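Local coordinates for protein fimbrial structural subunit (Actinomyces naeslundii, PDB 3QDH) that builds the shaft of Actinomyces type 2 fimbriae and, as an adhesin, mediates interactions with streptococci and host cells during oral biofilm development, at residues F44-T49 / A123-D128; I4-S9 / F26-T31. All coordinates share one frame; numbering follows the deposited sequence.

Contact 1: residues F44-T49 / A123-D128; sequences FQLRDT and AQVISD
Two acceptors grip Arg47 NH1: the carbonyl oxygen of Ala143 and a water. Arg47 NH1 lies 3.2 Å from this water, which donates a hydrogen bond to Gln124 OE1 at 2.6 Å and so bridges the two side chains. With NH2 bound to Pro142 O, the guanidinium is tied to the 142-143 loop. Its chain leaves with CG anti to the backbone N and bends at chi3 (-73°), which lays the flat group across Ile126, whose CG1 sits 3.9 Å above the plane, over the centre of the guanidinium. Gln124 runs alongside Arg47, pointing the same way, and its NE2 is held by Thr150 OG1. Beneath these side chains, strands 39-49 and 118-131 pair antiparallel within one sheet of the CnaA-type domain. Gln45 with Ile126 and Arg47 with Gln124 are the hydrogen-bonded pairs. Ile126 N gives the straightest bond, to Gln45 O at 2.8 Å (172°) in the carbonyl plane, whereas the return bond from Gln45 N to Ile126 O is bent to 138°. On the other face, Phe44, its CG anti to the backbone N, turns its ring under Val125: CG2 of that valine comes over the ring face, offset toward the rim, 3.8 Å from Phe44 CZ. Leu92 and Ile95 of helix 89-96 also pack against the Phe44 ring.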
loop_
_atom_site.group_PDB
_atom_site.type_symbol
_atom_site.label_atom_id
_atom_site.label_comp_id
_atom_site.label_asym_id
_atom_site.label_seq_id
_atom_site.Cartn_x
_atom_site.Cartn_y
_atom_site.Cartn_z
ATOM N N PHE A 44 -25.034 -0.599 6.220
ATOM C CA PHE A 44 -24.159 -0.561 5.047
ATOM C C PHE A 44 -22.728 -0.370 5.547
ATOM O O PHE A 44 -22.399 0.656 6.138
ATOM C CB PHE A 44 -24.584 0.573 4.081
ATOM C CG PHE A 44 -23.861 0.553 2.751
ATOM C CD1 PHE A 44 -24.569 0.378 1.561
ATOM C CD2 PHE A 44 -22.487 0.720 2.695
ATOM C CE1 PHE A 44 -23.895 0.352 0.320
ATOM C CE2 PHE A 44 -21.801 0.695 1.462
ATOM C CZ PHE A 44 -22.505 0.522 0.284
ATOM N N GLN A 45 -21.869 -1.363 5.313
ATOM C CA GLN A 45 -20.512 -1.348 5.849
ATOM C C GLN A 45 -19.510 -1.796 4.795
ATOM O O GLN A 45 -19.739 -2.796 4.119
ATOM C CB GLN A 45 -20.425 -2.286 7.067
ATOM C CG GLN A 45 -19.045 -2.369 7.765
ATOM C CD GLN A 45 -19.052 -3.388 8.895
ATOM O OE1 GLN A 45 -19.250 -3.049 10.072
ATOM N NE2 GLN A 45 -18.867 -4.646 8.539
ATOM N N LEU A 46 -18.401 -1.064 4.672
ATOM C CA LEU A 46 -17.255 -1.540 3.907
ATOM C C LEU A 46 -16.279 -2.195 4.895
ATOM O O LEU A 46 -15.948 -1.619 5.938
ATOM C CB LEU A 46 -16.578 -0.393 3.146
ATOM C CG LEU A 46 -17.405 0.361 2.076
ATOM C CD1 LEU A 46 -16.630 1.585 1.585
ATOM C CD2 LEU A 46 -17.813 -0.545 0.907
ATOM N N ARG A 47 -15.838 -3.407 4.565
ATOM C CA ARG A 47 -15.024 -4.212 5.469
ATOM C C ARG A 47 -13.789 -4.696 4.726
ATOM O O ARG A 47 -13.862 -5.013 3.545
ATOM C CB ARG A 47 -15.812 -5.419 5.966
ATOM C CG ARG A 47 -15.099 -6.248 7.043
ATOM C CD ARG A 47 -15.991 -7.379 7.515
ATOM N NE ARG A 47 -17.101 -6.903 8.350
ATOM C CZ ARG A 47 -17.978 -7.704 8.953
ATOM N NH1 ARG A 47 -17.884 -9.030 8.800
ATOM N NH2 ARG A 47 -18.949 -7.190 9.707
ATOM N N ASP A 48 -12.668 -4.759 5.436
ATOM C CA ASP A 48 -11.401 -5.162 4.848
ATOM C C ASP A 48 -10.512 -5.716 5.953
ATOM O O ASP A 48 -10.154 -5.001 6.893
ATOM C CB ASP A 48 -10.727 -3.966 4.145
ATOM C CG ASP A 48 -9.633 -4.384 3.157
ATOM O OD1 ASP A 48 -8.859 -5.312 3.459
ATOM O OD2 ASP A 48 -9.512 -3.756 2.080
ATOM N N THR A 49 -10.164 -6.992 5.846
ATOM C CA THR A 49 -9.159 -7.575 6.736
ATOM C C THR A 49 -7.832 -7.476 6.004
ATOM O O THR A 49 -7.621 -8.144 4.994
ATOM C CB THR A 49 -9.465 -9.038 7.078
ATOM O OG1 THR A 49 -10.716 -9.110 7.760
ATOM C CG2 THR A 49 -8.362 -9.639 7.977
ATOM N N ALA A 123 -11.803 -6.721 -0.263
ATOM C CA ALA A 123 -12.714 -5.991 0.614
ATOM C C ALA A 123 -14.114 -6.531 0.393
ATOM O O ALA A 123 -14.375 -7.214 -0.609
ATOM C CB ALA A 123 -12.652 -4.483 0.323
ATOM N N GLN A 124 -15.012 -6.240 1.329
ATOM C CA GLN A 124 -16.385 -6.695 1.230
ATOM C C GLN A 124 -17.360 -5.544 1.476
ATOM O O GLN A 124 -16.998 -4.552 2.102
ATOM C CB GLN A 124 -16.626 -7.795 2.260
ATOM C CG GLN A 124 -15.925 -9.101 1.905
ATOM C CD GLN A 124 -16.083 -10.158 2.957
ATOM O OE1 GLN A 124 -16.104 -9.869 4.157
ATOM N NE2 GLN A 124 -16.180 -11.412 2.515
ATOM N N VAL A 125 -18.578 -5.676 0.967
ATOM C CA VAL A 125 -19.664 -4.785 1.356
ATOM C C VAL A 125 -20.690 -5.614 2.121
ATOM O O VAL A 125 -21.183 -6.635 1.628
ATOM C CB VAL A 125 -20.258 -3.963 0.168
ATOM C CG1 VAL A 125 -20.702 -4.860 -0.981
ATOM C CG2 VAL A 125 -21.420 -3.079 0.639
ATOM N N ILE A 126 -20.951 -5.194 3.352
ATOM C CA ILE A 126 -21.905 -5.855 4.236
ATOM C C ILE A 126 -23.090 -4.909 4.352
ATOM O O ILE A 126 -23.010 -3.888 5.031
ATOM C CB ILE A 126 -21.289 -6.125 5.656
ATOM C CG1 ILE A 126 -19.882 -6.764 5.567
ATOM C CG2 ILE A 126 -22.250 -6.921 6.556
ATOM C CD1 ILE A 126 -19.754 -7.912 4.630
ATOM N N SER A 127 -24.170 -5.229 3.651
ATOM C CA SER A 127 -25.360 -4.384 3.680
ATOM C C SER A 127 -26.632 -5.212 3.537
ATOM O O SER A 127 -26.600 -6.354 3.071
ATOM C CB SER A 127 -25.295 -3.265 2.628
ATOM O OG SER A 127 -25.269 -3.772 1.306
ATOM N N ASP A 128 -27.741 -4.636 3.984
ATOM C CA ASP A 128 -29.034 -5.289 3.863
ATOM C C ASP A 128 -30.116 -4.225 3.855
ATOM O O ASP A 128 -29.924 -3.127 4.386
ATOM C CB ASP A 128 -29.222 -6.269 5.027
ATOM C CG ASP A 128 -30.265 -7.341 4.742
ATOM O OD1 ASP A 128 -30.667 -7.554 3.565
ATOM O OD2 ASP A 128 -30.671 -7.984 5.725
HETATM O O HOH W 1 -16.879 -10.903 6.420
#

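Contact 2: residues I4-S9 / F26-T31; sequences ISVEKS and FPVSST
The Phe26 ring has Lys8 NZ over one face, 3.8 Å above its plane and offset toward the rim, while Ser9 O lies in plane at its edge, 3.5 Å from Phe26 CD1. That buried carbonyl oxygen has no hydrogen-bonding partner. Lys8 reaches the ring fully extended, with CG anti to the backbone N (chi1 -176°); its CE comes 3.5 Å from Phe26 CG, and its CG passes obliquely across Val28 CG2. The other flat group, the Glu7 carboxylate, folds back at chi2 (69°) on the face of Ser29. Its OE2 takes the hydroxyl of Ser5 on the syn lone pair at 2.8 Å, and OE1 accepts from two waters, which bridge to Thr31 N and Ser29 OG. Between the strands, Glu7 N and Ser29 N bond reciprocally to each other's carbonyl, and Ser9 N binds Pro27 O. Ser30 OG donates to Ser5 O at 2.7 Å, from above the carbonyl plane. Lys8 NZ is covalently joined to Asn121 CG, the intramolecular isopeptide bond of a CnaA domain, and is hydrogen-bonded to Asp48 OD2. An acylated NZ should carry no full charge, so its place over Phe26 is better read as an amide nitrogen on an aromatic face; Asp48 probably assisted the bond's formation, as acids do in related domains.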
loop_
_atom_site.group_PDB
_atom_site.type_symbol
_atom_site.label_atom_id
_atom_site.label_comp_id
_atom_site.label_asym_id
_atom_site.label_seq_id
_atom_site.Cartn_x
_atom_site.Cartn_y
_atom_site.Cartn_z
ATOM N N ILE A 4 -25.343 -6.049 -6.262
ATOM C CA ILE A 4 -24.342 -5.393 -5.374
ATOM C C ILE A 4 -22.945 -5.958 -5.623
ATOM O O ILE A 4 -22.743 -7.179 -5.609
ATOM C CB ILE A 4 -24.701 -5.567 -3.876
ATOM C CG1 ILE A 4 -26.119 -5.056 -3.586
ATOM C CG2 ILE A 4 -23.679 -4.867 -2.986
ATOM C CD1 ILE A 4 -26.327 -3.595 -3.904
ATOM N N SER A 5 -21.986 -5.062 -5.847
ATOM C CA SER A 5 -20.611 -5.458 -6.115
ATOM C C SER A 5 -19.613 -4.499 -5.447
ATOM O O SER A 5 -19.959 -3.367 -5.095
ATOM C CB SER A 5 -20.362 -5.536 -7.620
ATOM O OG SER A 5 -20.323 -4.243 -8.201
ATOM N N VAL A 6 -18.391 -4.984 -5.244
ATOM C CA VAL A 6 -17.320 -4.200 -4.623
ATOM C C VAL A 6 -16.109 -4.230 -5.520
ATOM O O VAL A 6 -15.738 -5.289 -6.033
ATOM C CB VAL A 6 -16.846 -4.777 -3.264
ATOM C CG1 VAL A 6 -16.273 -3.654 -2.383
ATOM C CG2 VAL A 6 -17.950 -5.515 -2.562
ATOM N N GLU A 7 -15.483 -3.074 -5.700
ATOM C CA GLU A 7 -14.296 -2.985 -6.532
ATOM C C GLU A 7 -13.123 -2.527 -5.680
ATOM O O GLU A 7 -13.272 -1.641 -4.832
ATOM C CB GLU A 7 -14.518 -2.028 -7.714
ATOM C CG GLU A 7 -15.513 -2.540 -8.780
ATOM C CD GLU A 7 -16.946 -2.597 -8.277
ATOM O OE1 GLU A 7 -17.477 -1.547 -7.868
ATOM O OE2 GLU A 7 -17.571 -3.688 -8.286
ATOM N N LYS A 8 -11.956 -3.117 -5.913
ATOM C CA LYS A 8 -10.767 -2.731 -5.166
ATOM C C LYS A 8 -9.619 -2.400 -6.114
ATOM O O LYS A 8 -9.448 -3.053 -7.159
ATOM C CB LYS A 8 -10.373 -3.839 -4.172
ATOM C CG LYS A 8 -9.197 -3.491 -3.269
ATOM C CD LYS A 8 -9.061 -4.461 -2.092
ATOM C CE LYS A 8 -7.935 -3.977 -1.174
ATOM N NZ LYS A 8 -7.774 -4.681 0.141
ATOM N N SER A 9 -8.857 -1.369 -5.753
ATOM C CA SER A 9 -7.662 -0.977 -6.492
ATOM C C SER A 9 -6.498 -0.753 -5.532
ATOM O O SER A 9 -6.573 -1.115 -4.345
ATOM C CB SER A 9 -7.931 0.296 -7.309
ATOM O OG SER A 9 -6.860 0.555 -8.208
ATOM N N PHE A 26 -5.356 1.355 -0.447
ATOM C CA PHE A 26 -6.263 0.604 -1.306
ATOM C C PHE A 26 -7.604 1.315 -1.427
ATOM O O PHE A 26 -8.415 1.233 -0.502
ATOM C CB PHE A 26 -6.577 -0.773 -0.708
ATOM C CG PHE A 26 -5.389 -1.671 -0.490
ATOM C CD1 PHE A 26 -4.745 -2.285 -1.565
ATOM C CD2 PHE A 26 -4.972 -1.978 0.803
ATOM C CE1 PHE A 26 -3.670 -3.152 -1.357
ATOM C CE2 PHE A 26 -3.896 -2.854 1.023
ATOM C CZ PHE A 26 -3.246 -3.438 -0.058
ATOM N N PRO A 27 -7.860 1.981 -2.567
ATOM C CA PRO A 27 -9.205 2.500 -2.846
ATOM C C PRO A 27 -10.222 1.365 -3.022
ATOM O O PRO A 27 -9.979 0.412 -3.777
ATOM C CB PRO A 27 -9.018 3.309 -4.140
ATOM C CG PRO A 27 -7.551 3.569 -4.227
ATOM C CD PRO A 27 -6.900 2.364 -3.617
ATOM N N VAL A 28 -11.325 1.446 -2.278
ATOM C CA VAL A 28 -12.382 0.439 -2.310
ATOM C C VAL A 28 -13.687 1.170 -2.599
ATOM O O VAL A 28 -13.954 2.217 -1.998
ATOM C CB VAL A 28 -12.482 -0.347 -0.954
ATOM C CG1 VAL A 28 -13.774 -1.155 -0.879
ATOM C CG2 VAL A 28 -11.268 -1.269 -0.761
ATOM N N SER A 29 -14.486 0.653 -3.528
ATOM C CA SER A 29 -15.769 1.289 -3.839
ATOM C C SER A 29 -16.892 0.309 -4.200
ATOM O O SER A 29 -16.653 -0.777 -4.730
ATOM C CB SER A 29 -15.620 2.381 -4.916
ATOM O OG SER A 29 -15.379 1.820 -6.186
ATOM N N SER A 30 -18.120 0.720 -3.894
ATOM C CA SER A 30 -19.310 -0.043 -4.228
ATOM C C SER A 30 -20.382 0.915 -4.756
ATOM O O SER A 30 -20.681 1.940 -4.127
ATOM C CB SER A 30 -19.816 -0.785 -2.983
ATOM O OG SER A 30 -20.936 -1.597 -3.305
ATOM N N THR A 31 -20.948 0.593 -5.914
ATOM C CA THR A 31 -22.000 1.430 -6.489
ATOM C C THR A 31 -23.292 1.208 -5.703
ATOM O O THR A 31 -23.732 0.075 -5.536
ATOM C CB THR A 31 -22.226 1.110 -7.977
ATOM O OG1 THR A 31 -21.039 1.428 -8.715
ATOM C CG2 THR A 31 -23.398 1.932 -8.530
HETATM O O HOH W 2 -23.021 -2.367 -6.485
HETATM O O HOH W 3 -19.973 -1.582 -7.516
HETATM O O HOH W 4 -11.888 1.106 -6.136
HETATM O O HOH W 5 -17.553 0.865 -7.728
#

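In the fold
Both contacts lie in the first of the two domains in this chain, their centres 10 Å apart, and each belongs to a different sheet. Contact 2 comes first, closing before contact 1 opens; strand 23-31 is followed directly by strand 39-49. The sheets face each other as in a sandwich, and the interior side chains of the contacts interlock: Val125 CG1 packs against Val6 CG2 and Ile4 CG2, and Ala123 CB against Val28 CG2. The isopeptide bond from strand 7-8 to strand 118-131 joins the two sheets covalently. Such crosslinks are consistent with a shaft subunit that must withstand mechanical load. The zinc site lies farther off, about 14 Å from the Phe44 side chain.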